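Long-range contacts in beta-N-acetylhexosaminidase (Beutenbergia cavernae, PDB 5BU9), which probably hydrolyses terminal non-reducing N-acetyl-D-hexosamine residues from N-acetyl-beta-D-hexosaminides, as a member of glycosyl hydrolase family 3: residues F15-D20 with G38-A43; T230-Y235 with A273-A278; T267-A272 with V298-S303. All coordinates share one frame; numbering follows the deposited sequence.

Contact 1: residues F15-D20 with G38-A43; sequences FMVGTD and GNVFLA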
ATOM      1  N   PHE A  15      -6.950  -9.237  -0.013  1.00 32.24           N
ATOM      2  CA  PHE A  15      -7.638  -7.970  -0.254  1.00 30.44           C
ATOM      3  C   PHE A  15      -7.571  -7.005   0.931  1.00 32.69           C
ATOM      4  O   PHE A  15      -7.554  -7.415   2.096  1.00 35.11           O
ATOM      5  CB  PHE A  15      -9.099  -8.215  -0.618  1.00 25.39           C
ATOM      6  CG  PHE A  15      -9.295  -8.726  -2.016  1.00 33.53           C
ATOM      7  CD1 PHE A  15      -9.140 -10.080  -2.306  1.00 31.90           C
ATOM      8  CD2 PHE A  15      -9.642  -7.864  -3.036  1.00 25.74           C
ATOM      9  CE1 PHE A  15      -9.325 -10.563  -3.590  1.00 34.41           C
ATOM     10  CE2 PHE A  15      -9.836  -8.334  -4.334  1.00 40.27           C
ATOM     11  CZ  PHE A  15      -9.681  -9.686  -4.612  1.00 34.15           C
HETATM   12  N   MSE A  16      -7.522  -5.717   0.609  1.00 28.38           N
HETATM   13  CA  MSE A  16      -7.592  -4.669   1.610  1.00 30.52           C
HETATM   14  C   MSE A  16      -8.747  -3.730   1.233  1.00 34.58           C
HETATM   15  O   MSE A  16      -8.683  -3.034   0.221  1.00 32.02           O
HETATM   16  CB  MSE A  16      -6.254  -3.922   1.729  1.00 26.07           C
HETATM   17  CG  MSE A  16      -6.227  -2.909   2.904  1.00 27.14           C
HETATM   18 SE   MSE A  16      -4.505  -2.013   3.103  0.72 36.20          SE
HETATM   19  CE  MSE A  16      -3.631  -3.306   4.257  1.00 28.97           C
ATOM     20  N   VAL A  17      -9.825  -3.727   2.020  1.00 26.44           N
ATOM     21  CA  VAL A  17     -11.009  -2.951   1.603  1.00 27.64           C
ATOM     22  C   VAL A  17     -11.138  -1.690   2.436  1.00 35.85           C
ATOM     23  O   VAL A  17     -10.924  -1.697   3.657  1.00 30.99           O
ATOM     24  CB  VAL A  17     -12.295  -3.789   1.655  1.00 36.84           C
ATOM     25  CG1 VAL A  17     -12.549  -4.298   3.054  1.00 39.89           C
ATOM     26  CG2 VAL A  17     -13.461  -2.949   1.212  1.00 27.19           C
ATOM     27  N   GLY A  18     -11.440  -0.595   1.750  1.00 27.62           N
ATOM     28  CA  GLY A  18     -11.523   0.712   2.369  1.00 26.64           C
ATOM     29  C   GLY A  18     -12.774   0.878   3.200  1.00 38.21           C
ATOM     30  O   GLY A  18     -13.755   0.173   2.997  1.00 34.97           O
ATOM     31  N   THR A  19     -12.696   1.766   4.188  1.00 31.01           N
ATOM     32  CA  THR A  19     -13.860   2.343   4.863  1.00 28.58           C
ATOM     33  C   THR A  19     -13.471   3.788   5.126  1.00 36.71           C
ATOM     34  O   THR A  19     -12.285   4.123   5.205  1.00 34.31           O
ATOM     35  CB  THR A  19     -14.222   1.630   6.199  1.00 39.52           C
ATOM     36  OG1 THR A  19     -15.347   2.274   6.781  1.00 44.34           O
ATOM     37  CG2 THR A  19     -13.101   1.710   7.201  1.00 30.49           C
ATOM     38  N   ASP A  20     -14.459   4.655   5.246  1.00 34.51           N
ATOM     39  CA  ASP A  20     -14.182   6.029   5.581  1.00 34.46           C
ATOM     40  C   ASP A  20     -13.568   6.049   6.984  1.00 32.42           C
ATOM     41  O   ASP A  20     -13.984   5.271   7.839  1.00 34.87           O
ATOM     42  CB  ASP A  20     -15.460   6.869   5.534  1.00 33.04           C
ATOM     43  CG  ASP A  20     -15.185   8.324   5.873  1.00 44.31           C
ATOM     44  OD1 ASP A  20     -14.554   9.005   5.014  1.00 35.02           O
ATOM     45  OD2 ASP A  20     -15.555   8.766   6.993  1.00 49.76           O
ATOM     46  N   GLY A  38      -9.628  -9.720   4.645  1.00 40.02           N
ATOM     47  CA  GLY A  38      -8.795  -9.884   5.825  1.00 37.33           C
ATOM     48  C   GLY A  38      -8.016  -8.654   6.252  1.00 29.15           C
ATOM     49  O   GLY A  38      -7.300  -8.686   7.263  1.00 37.74           O
ATOM     50  N   ASN A  39      -8.179  -7.555   5.510  1.00 31.50           N
ATOM     51  CA  ASN A  39      -7.449  -6.339   5.797  1.00 27.42           C
ATOM     52  C   ASN A  39      -8.322  -5.138   5.484  1.00 39.34           C
ATOM     53  O   ASN A  39      -9.152  -5.208   4.591  1.00 33.33           O
ATOM     54  CB  ASN A  39      -6.159  -6.263   4.985  1.00 28.31           C
ATOM     55  CG  ASN A  39      -5.366  -7.553   5.020  1.00 31.43           C
ATOM     56  OD1 ASN A  39      -4.750  -7.885   6.025  1.00 30.00           O
ATOM     57  ND2 ASN A  39      -5.383  -8.292   3.910  1.00 29.49           N
ATOM     58  N   VAL A  40      -8.118  -4.037   6.215  1.00 35.82           N
ATOM     59  CA  VAL A  40      -8.876  -2.825   5.987  1.00 34.33           C
ATOM     60  C   VAL A  40      -7.980  -1.599   5.889  1.00 33.85           C
ATOM     61  O   VAL A  40      -6.819  -1.600   6.294  1.00 35.04           O
ATOM     62  CB  VAL A  40      -9.945  -2.625   7.071  1.00 30.95           C
ATOM     63  CG1 VAL A  40     -10.952  -3.750   7.025  1.00 28.18           C
ATOM     64  CG2 VAL A  40      -9.303  -2.578   8.425  1.00 28.15           C
ATOM     65  N   PHE A  41      -8.555  -0.551   5.331  1.00 27.18           N
ATOM     66  CA  PHE A  41      -7.851   0.676   5.089  1.00 34.68           C
ATOM     67  C   PHE A  41      -8.781   1.827   5.464  1.00 42.60           C
ATOM     68  O   PHE A  41      -9.907   1.881   4.997  1.00 29.66           O
ATOM     69  CB  PHE A  41      -7.430   0.777   3.619  1.00 27.44           C
ATOM     70  CG  PHE A  41      -6.919   2.120   3.241  1.00 36.85           C
ATOM     71  CD1 PHE A  41      -5.595   2.461   3.473  1.00 31.33           C
ATOM     72  CD2 PHE A  41      -7.766   3.071   2.681  1.00 30.84           C
ATOM     73  CE1 PHE A  41      -5.119   3.736   3.131  1.00 32.64           C
ATOM     74  CE2 PHE A  41      -7.300   4.332   2.328  1.00 49.20           C
ATOM     75  CZ  PHE A  41      -5.966   4.664   2.566  1.00 30.80           C
ATOM     76  N   LEU A  42      -8.323   2.752   6.291  1.00 37.95           N
ATOM     77  CA  LEU A  42      -9.144   3.930   6.638  1.00 31.63           C
ATOM     78  C   LEU A  42      -8.881   5.086   5.677  1.00 42.23           C
ATOM     79  O   LEU A  42      -7.748   5.580   5.603  1.00 36.75           O
ATOM     80  CB  LEU A  42      -8.869   4.361   8.085  1.00 33.53           C
ATOM     81  CG  LEU A  42      -9.689   3.616   9.141  1.00 32.45           C
ATOM     82  CD1 LEU A  42      -9.318   2.185   9.256  1.00 36.67           C
ATOM     83  CD2 LEU A  42      -9.552   4.305  10.494  1.00 33.47           C
ATOM     84  N   ALA A  43      -9.923   5.515   4.952  1.00 30.58           N
ATOM     85  CA  ALA A  43      -9.779   6.439   3.821  1.00 33.17           C
ATOM     86  C   ALA A  43     -10.278   7.830   4.147  1.00 34.83           C
ATOM     87  O   ALA A  43     -11.015   8.012   5.110  1.00 35.22           O
ATOM     88  CB  ALA A  43     -10.524   5.924   2.608  1.00 30.96           C
TER
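Val-17 and Thr-19 bond through both N and O to Asn-39, Phe-41 and Ala-43 of the parallel strand. Val-17 N donates a hydrogen bond to Asn-39 O at 3.0 Å, Val-17 O accepts from Phe-41 N at 3.1 Å, Phe-41 O accepts from Thr-19 N, and Ala-43 N closes the series on Thr-19 O at 2.8 Å. At the opposite end a side chain takes over: Asn-39 ND2 reaches Phe-15 O at 3.0 Å, coming from above the carbonyl plane, while the oxygen lies close to the plane of the amide. On one face of the sheet selenomethionine Met-16, its CG anti to the backbone N (chi1 -173°), lays that atom 3.9 Å from both Asn-39 CB and Phe-41 CB. The Phe-41 ring leads away, with Gly-18 CA at its edge. The strands and helix 26-35 form a beta-alpha-beta unit of the TIM-type barrel. Val-17, Thr-19 and Val-40 turn to the other face, where they pack against Thr-28 of that helix; Val-17 CG1 and Val-40 CG1 meet loosely at 4.3 Å. Further out, Lys-337 NZ holds Asn-39 OD1 and so steadies the amide that grips Phe-15, and Thr-19 OG1 bonds to Thr-23 O and Glu-25 N ahead of the helix.

Contact 2: residues T230-Y235 with A273-A278; sequences TSTAVY and AEQVQA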
ATOM      1  N   THR A 230       3.140  -1.154  -5.320  1.00 30.56           N
ATOM      2  CA  THR A 230       3.429  -0.941  -6.734  1.00 26.86           C
ATOM      3  C   THR A 230       2.553   0.181  -7.328  1.00 35.59           C
ATOM      4  O   THR A 230       1.401   0.382  -6.909  1.00 36.51           O
ATOM      5  CB  THR A 230       3.192  -2.229  -7.541  1.00 36.26           C
ATOM      6  OG1 THR A 230       1.858  -2.674  -7.270  1.00 25.96           O
ATOM      7  CG2 THR A 230       4.225  -3.355  -7.165  1.00 24.62           C
ATOM      8  N   SER A 231       3.148   0.897  -8.284  1.00 26.61           N
ATOM      9  CA  SER A 231       2.545   1.874  -9.189  1.00 33.01           C
ATOM     10  C   SER A 231       1.655   1.241 -10.265  1.00 29.69           C
ATOM     11  O   SER A 231       1.894   0.098 -10.650  1.00 34.38           O
ATOM     12  CB  SER A 231       3.684   2.627  -9.876  1.00 25.86           C
ATOM     13  OG  SER A 231       3.264   3.459 -10.916  1.00 40.28           O
ATOM     14  N   THR A 232       0.675   1.989 -10.793  1.00 26.50           N
ATOM     15  CA  THR A 232      -0.086   1.478 -11.936  1.00 23.54           C
ATOM     16  C   THR A 232       0.331   2.153 -13.241  1.00 34.40           C
ATOM     17  O   THR A 232      -0.228   1.869 -14.281  1.00 25.08           O
ATOM     18  CB  THR A 232      -1.595   1.646 -11.785  1.00 31.19           C
ATOM     19  OG1 THR A 232      -1.881   3.011 -11.549  1.00 25.10           O
ATOM     20  CG2 THR A 232      -2.144   0.791 -10.639  1.00 26.24           C
ATOM     21  N   ALA A 233       1.325   3.029 -13.188  1.00 27.80           N
ATOM     22  CA  ALA A 233       1.866   3.664 -14.388  1.00 27.32           C
ATOM     23  C   ALA A 233       2.464   2.624 -15.335  1.00 36.37           C
ATOM     24  O   ALA A 233       2.848   1.541 -14.905  1.00 29.34           O
ATOM     25  CB  ALA A 233       2.929   4.702 -14.000  1.00 22.38           C
ATOM     26  N   VAL A 234       2.541   2.950 -16.622  1.00 24.24           N
ATOM     27  CA  VAL A 234       3.215   2.071 -17.577  1.00 26.01           C
ATOM     28  C   VAL A 234       4.639   2.574 -17.734  1.00 31.19           C
ATOM     29  O   VAL A 234       4.841   3.756 -17.997  1.00 35.97           O
ATOM     30  CB  VAL A 234       2.496   2.030 -18.923  1.00 23.66           C
ATOM     31  CG1 VAL A 234       3.281   1.175 -19.846  1.00 22.95           C
ATOM     32  CG2 VAL A 234       1.078   1.446 -18.764  1.00 23.20           C
ATOM     33  N   TYR A 235       5.623   1.699 -17.532  1.00 35.57           N
ATOM     34  CA  TYR A 235       7.041   2.109 -17.555  1.00 29.13           C
ATOM     35  C   TYR A 235       7.703   1.665 -18.861  1.00 30.56           C
ATOM     36  O   TYR A 235       8.145   0.534 -18.965  1.00 35.88           O
ATOM     37  CB  TYR A 235       7.815   1.534 -16.334  1.00 25.09           C
ATOM     38  CG  TYR A 235       7.356   2.199 -15.058  1.00 28.95           C
ATOM     39  CD1 TYR A 235       6.170   1.805 -14.432  1.00 23.80           C
ATOM     40  CD2 TYR A 235       8.058   3.289 -14.526  1.00 30.94           C
ATOM     41  CE1 TYR A 235       5.691   2.480 -13.283  1.00 27.56           C
ATOM     42  CE2 TYR A 235       7.592   3.966 -13.376  1.00 27.43           C
ATOM     43  CZ  TYR A 235       6.416   3.545 -12.759  1.00 26.72           C
ATOM     44  OH  TYR A 235       5.979   4.176 -11.631  1.00 29.63           O
ATOM     45  N   ALA A 273      -9.122   4.423  -9.485  1.00 31.47           N
ATOM     46  CA  ALA A 273      -8.046   5.046 -10.257  1.00 33.00           C
ATOM     47  C   ALA A 273      -8.274   4.895 -11.770  1.00 25.10           C
ATOM     48  O   ALA A 273      -8.408   3.757 -12.292  1.00 27.89           O
ATOM     49  CB  ALA A 273      -6.701   4.440  -9.855  1.00 24.84           C
ATOM     50  N   GLU A 274      -8.312   6.030 -12.456  1.00 25.55           N
ATOM     51  CA  GLU A 274      -8.687   6.075 -13.854  1.00 25.61           C
ATOM     52  C   GLU A 274      -7.763   5.197 -14.688  1.00 34.00           C
ATOM     53  O   GLU A 274      -8.201   4.599 -15.645  1.00 25.40           O
ATOM     54  CB  GLU A 274      -8.657   7.507 -14.388  1.00 31.42           C
ATOM     55  CG  GLU A 274      -9.215   7.665 -15.798  1.00 29.91           C
ATOM     56  CD  GLU A 274     -10.714   7.303 -15.903  1.00 42.49           C
ATOM     57  OE1 GLU A 274     -11.405   7.136 -14.849  1.00 50.94           O
ATOM     58  OE2 GLU A 274     -11.196   7.184 -17.052  1.00 46.50           O
ATOM     59  N   GLN A 275      -6.498   5.094 -14.280  1.00 28.59           N
ATOM     60  CA  GLN A 275      -5.495   4.379 -15.040  1.00 24.14           C
ATOM     61  C   GLN A 275      -5.882   2.903 -15.256  1.00 32.10           C
ATOM     62  O   GLN A 275      -5.480   2.305 -16.247  1.00 28.84           O
ATOM     63  CB  GLN A 275      -4.149   4.464 -14.334  1.00 24.04           C
ATOM     64  CG  GLN A 275      -3.081   3.516 -14.925  1.00 23.73           C
ATOM     65  CD  GLN A 275      -2.346   4.147 -16.103  1.00 32.01           C
ATOM     66  OE1 GLN A 275      -2.800   5.168 -16.658  1.00 28.32           O
ATOM     67  NE2 GLN A 275      -1.193   3.568 -16.479  1.00 23.84           N
ATOM     68  N   VAL A 276      -6.677   2.316 -14.350  1.00 23.72           N
ATOM     69  CA  VAL A 276      -7.034   0.901 -14.548  1.00 27.74           C
ATOM     70  C   VAL A 276      -8.515   0.621 -14.765  1.00 34.78           C
ATOM     71  O   VAL A 276      -8.930  -0.536 -14.721  1.00 32.16           O
ATOM     72  CB  VAL A 276      -6.513   0.036 -13.378  1.00 26.85           C
ATOM     73  CG1 VAL A 276      -5.019   0.057 -13.376  1.00 23.14           C
ATOM     74  CG2 VAL A 276      -7.095   0.494 -12.002  1.00 23.45           C
ATOM     75  N   GLN A 277      -9.309   1.657 -15.032  1.00 25.18           N
ATOM     76  CA  GLN A 277     -10.750   1.458 -15.220  1.00 27.76           C
ATOM     77  C   GLN A 277     -11.063   0.703 -16.520  1.00 29.54           C
ATOM     78  O   GLN A 277     -12.143   0.160 -16.625  1.00 29.18           O
ATOM     79  CB  GLN A 277     -11.507   2.794 -15.219  1.00 31.16           C
ATOM     80  CG  GLN A 277     -11.533   3.484 -13.878  1.00 29.19           C
ATOM     81  CD  GLN A 277     -12.080   2.609 -12.753  1.00 36.80           C
ATOM     82  OE1 GLN A 277     -11.334   2.178 -11.834  1.00 43.63           O
ATOM     83  NE2 GLN A 277     -13.375   2.350 -12.808  1.00 31.47           N
ATOM     84  N   ALA A 278     -10.139   0.680 -17.500  1.00 25.36           N
ATOM     85  CA  ALA A 278     -10.326  -0.106 -18.753  1.00 27.95           C
ATOM     86  C   ALA A 278     -10.529  -1.602 -18.499  1.00 32.76           C
ATOM     87  O   ALA A 278     -11.136  -2.290 -19.302  1.00 40.75           O
ATOM     88  CB  ALA A 278      -9.134   0.091 -19.702  1.00 24.48           C
TER
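Gln-275 reaches across to Thr-232 with its whole side chain, and the two run past each other in opposite directions. At its base, CB of Gln-275 lies 3.9 Å from Thr-232 OG1. The next carbon, CG, stands anti to the backbone N (chi1 169°) and is carried into the threonine, 3.6 Å from Thr-232 OG1 and 3.4 Å from Thr-232 O. A bend at chi2 (86°) then turns CD toward Thr-232 O. At the tip, NE2 donates to Thr-232 O at 2.9 Å with an N-H...O angle of 149°; the donor sits somewhat out of the carbonyl plane, and the oxygen is likewise slightly off the plane of the amide. Beyond the bond, NE2 lies near Ala-233 CA and has Val-234 CG2 at 3.9 Å, the valine crossing the glutamine at about a right angle. The other arm of the amide, OE1, accepts from the backbone N of Val-202, so both ends of the group are held and its rotation is fixed.

Beside this polar grip, Thr-232 CG2 meets Val-276 CG1 at 4.0 Å, a small apolar touch. The bend that presents Thr-232 O is itself braced by an ST turn: Ser-231 OG accepts from Ala-233 N at 3.0 Å and donates to Tyr-235 OH, which it meets at the edge of the phenol, in the ring plane. Tyr-235 OH also bonds to Gly-188 O. Thr-232 and Gln-275 belong to the loops after the neighbouring parallel strands 227-230 and 264-267, and such loops at the C-terminal ends of the strands form the rim of a TIM-type barrel, the end that carries the active site in this fold.

Contact 3: residues T267-A272 with V298-S303; sequences TDDVSA and VSADPS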
ATOM      1  N   THR A 267      -0.913  -3.520  -4.134  1.00 26.10           N
ATOM      2  CA  THR A 267      -1.199  -2.623  -5.258  1.00 25.62           C
ATOM      3  C   THR A 267      -1.482  -1.225  -4.741  1.00 31.69           C
ATOM      4  O   THR A 267      -1.894  -1.034  -3.585  1.00 35.07           O
ATOM      5  CB  THR A 267      -2.429  -3.034  -6.118  1.00 26.33           C
ATOM      6  OG1 THR A 267      -3.615  -2.960  -5.314  1.00 29.88           O
ATOM      7  CG2 THR A 267      -2.274  -4.429  -6.702  1.00 27.64           C
ATOM      8  N   ASP A 268      -1.271  -0.242  -5.607  1.00 27.00           N
ATOM      9  CA  ASP A 268      -1.908   1.055  -5.432  1.00 25.11           C
ATOM     10  C   ASP A 268      -3.449   0.792  -5.499  1.00 28.57           C
ATOM     11  O   ASP A 268      -3.897  -0.282  -5.935  1.00 33.16           O
ATOM     12  CB  ASP A 268      -1.413   2.025  -6.513  1.00 26.65           C
ATOM     13  CG  ASP A 268      -1.794   3.487  -6.241  1.00 46.65           C
ATOM     14  OD1 ASP A 268      -2.531   3.781  -5.272  1.00 32.17           O
ATOM     15  OD2 ASP A 268      -1.374   4.346  -7.042  1.00 33.36           O
ATOM     16  N   ASP A 269      -4.266   1.713  -5.026  1.00 25.14           N
ATOM     17  CA  ASP A 269      -5.705   1.513  -5.137  1.00 30.03           C
ATOM     18  C   ASP A 269      -6.121   1.198  -6.566  1.00 39.34           C
ATOM     19  O   ASP A 269      -5.809   1.975  -7.449  1.00 31.24           O
ATOM     20  CB  ASP A 269      -6.482   2.757  -4.703  1.00 36.32           C
ATOM     21  CG  ASP A 269      -7.931   2.659  -5.123  1.00 74.99           C
ATOM     22  OD1 ASP A 269      -8.632   1.810  -4.522  1.00 31.79           O
ATOM     23  OD2 ASP A 269      -8.330   3.342  -6.107  1.00 71.95           O
ATOM     24  N   VAL A 270      -6.822   0.091  -6.820  1.00 24.29           N
ATOM     25  CA  VAL A 270      -7.265  -0.197  -8.189  1.00 23.88           C
ATOM     26  C   VAL A 270      -8.777  -0.026  -8.334  1.00 27.94           C
ATOM     27  O   VAL A 270      -9.341  -0.306  -9.395  1.00 31.31           O
ATOM     28  CB  VAL A 270      -6.849  -1.609  -8.622  1.00 23.53           C
ATOM     29  CG1 VAL A 270      -5.322  -1.684  -8.735  1.00 23.46           C
ATOM     30  CG2 VAL A 270      -7.414  -2.679  -7.634  1.00 24.28           C
ATOM     31  N   SER A 271      -9.439   0.396  -7.262  1.00 24.59           N
ATOM     32  CA  SER A 271     -10.904   0.473  -7.239  1.00 25.01           C
ATOM     33  C   SER A 271     -11.445   1.589  -8.140  1.00 27.97           C
ATOM     34  O   SER A 271     -12.398   1.349  -8.867  1.00 34.63           O
ATOM     35  CB  SER A 271     -11.437   0.647  -5.799  1.00 25.60           C
ATOM     36  OG  SER A 271     -11.294   1.966  -5.292  1.00 31.05           O
ATOM     37  N   ALA A 272     -10.868   2.798  -8.097  1.00 25.65           N
ATOM     38  CA  ALA A 272     -11.435   3.910  -8.863  1.00 26.18           C
ATOM     39  C   ALA A 272     -10.404   4.678  -9.715  1.00 32.34           C
ATOM     40  O   ALA A 272     -10.777   5.498 -10.562  1.00 31.75           O
ATOM     41  CB  ALA A 272     -12.163   4.877  -7.919  1.00 27.17           C
ATOM     42  N   VAL A 298      -8.429  -2.051  -2.360  1.00 32.70           N
ATOM     43  CA  VAL A 298      -9.734  -1.597  -2.889  1.00 32.09           C
ATOM     44  C   VAL A 298     -10.287  -0.532  -1.928  1.00 42.71           C
ATOM     45  O   VAL A 298     -11.170  -0.807  -1.135  1.00 33.41           O
ATOM     46  CB  VAL A 298     -10.704  -2.791  -3.061  1.00 40.46           C
ATOM     47  CG1 VAL A 298     -11.936  -2.393  -3.835  1.00 28.43           C
ATOM     48  CG2 VAL A 298      -9.999  -3.937  -3.785  1.00 31.25           C
ATOM     49  N   SER A 299      -9.737   0.683  -1.989  1.00 35.34           N
ATOM     50  CA  SER A 299      -9.972   1.700  -0.959  1.00 42.73           C
ATOM     51  C   SER A 299     -11.037   2.727  -1.336  1.00 35.68           C
ATOM     52  O   SER A 299     -12.050   2.847  -0.649  1.00 45.05           O
ATOM     53  CB  SER A 299      -8.662   2.423  -0.641  1.00 35.63           C
ATOM     54  OG  SER A 299      -7.989   2.816  -1.841  1.00 50.55           O
ATOM     55  N   ALA A 300     -10.807   3.458  -2.429  1.00 33.81           N
ATOM     56  CA  ALA A 300     -11.675   4.575  -2.807  1.00 31.54           C
ATOM     57  C   ALA A 300     -13.111   4.085  -2.973  1.00 28.73           C
ATOM     58  O   ALA A 300     -14.040   4.699  -2.473  1.00 29.74           O
ATOM     59  CB  ALA A 300     -11.163   5.272  -4.131  1.00 28.10           C
ATOM     60  N   ASP A 301     -13.289   2.975  -3.690  1.00 27.96           N
ATOM     61  CA  ASP A 301     -14.629   2.471  -3.952  1.00 31.76           C
ATOM     62  C   ASP A 301     -14.753   1.044  -3.459  1.00 38.46           C
ATOM     63  O   ASP A 301     -14.577   0.111  -4.236  1.00 31.81           O
ATOM     64  CB  ASP A 301     -14.943   2.549  -5.448  1.00 34.32           C
ATOM     65  CG  ASP A 301     -16.325   1.986  -5.806  1.00 32.07           C
ATOM     66  OD1 ASP A 301     -17.126   1.706  -4.884  1.00 38.25           O
ATOM     67  OD2 ASP A 301     -16.607   1.847  -7.034  1.00 40.21           O
ATOM     68  N   PRO A 302     -15.077   0.874  -2.176  1.00 38.48           N
ATOM     69  CA  PRO A 302     -15.140  -0.485  -1.622  1.00 28.12           C
ATOM     70  C   PRO A 302     -16.343  -1.284  -2.156  1.00 31.23           C
ATOM     71  O   PRO A 302     -16.410  -2.486  -1.939  1.00 29.38           O
ATOM     72  CB  PRO A 302     -15.234  -0.261  -0.108  1.00 28.91           C
ATOM     73  CG  PRO A 302     -15.753   1.185   0.055  1.00 29.88           C
ATOM     74  CD  PRO A 302     -15.346   1.942  -1.188  1.00 30.03           C
ATOM     75  N   SER A 303     -17.253  -0.661  -2.897  1.00 30.20           N
ATOM     76  CA  SER A 303     -18.446  -1.400  -3.336  1.00 37.87           C
ATOM     77  C   SER A 303     -18.112  -2.514  -4.303  1.00 39.11           C
ATOM     78  O   SER A 303     -18.927  -3.404  -4.488  1.00 35.25           O
ATOM     79  CB  SER A 303     -19.503  -0.483  -3.983  1.00 29.99           C
ATOM     80  OG  SER A 303     -19.082  -0.055  -5.269  1.00 37.77           O
TER
HETATM   81  O   HOH W   1     -15.020   2.204  -9.052  1.00 30.98           O
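Asp-269 meets Ser-299 through hydrogen bonds that carry much of the join between 267-272 and 298-303. Asp-269 OD1 takes Ser-299 N at 3.0 Å, nearly in line with its C-O bond, and from its own segment Ser-271 OG at 2.8 Å on the syn lone pair; the bond from Ser-271 N, which meets OD1 from above the carboxylate plane, makes an Asx turn. Weak bonds from Ser-299 OG and Ala-300 N add to these, while Asp-269 OD2 uses its syn lone pair for Ala-272 N. Ser-271 OG, set between the backbone N and the carbonyl carbon (chi1 77°), relays the network by accepting from Asp-301 N at 2.8 Å. A water provides the indirect link, donating to Ser-271 O and, at 2.6 Å, to Asp-301 OD2. Carbon contacts are few: Ser-271 CB lies 3.7 Å from Val-298 CG1, and Ala-272 CB makes an apolar touch with Ala-300 CB at 3.9 Å. With donors arriving in line, in plane and from above, the carboxylate of Asp-269 is fixed in rotation, and a single side chain both shapes its own loop and ties it to the loop after strand 296-298.

In the fold
All three contacts belong to one barrel. Contact 1 is buried strand pairing, regular and mainly backbone to backbone, with apolar packing on both faces; contacts 2 and 3 join loops that follow barrel strands and rely on side chains. Contact 2 is also buried but small, resting on a single hydrogen bond from a side-chain amide, whereas contact 3 is only partly buried and uses a carboxylate, hydroxyls and a water. Contacts 1 and 3 lie about 9 Å apart between centres and touch directly: Met-16 O and Gly-18 N probably hydrogen-bond to Val-298. Contacts 2 and 3 use consecutive segments, 273-278 and 267-272, of the chain leading from strand 264-267 toward helix 281-291, whereas contacts 1 and 2 do not touch.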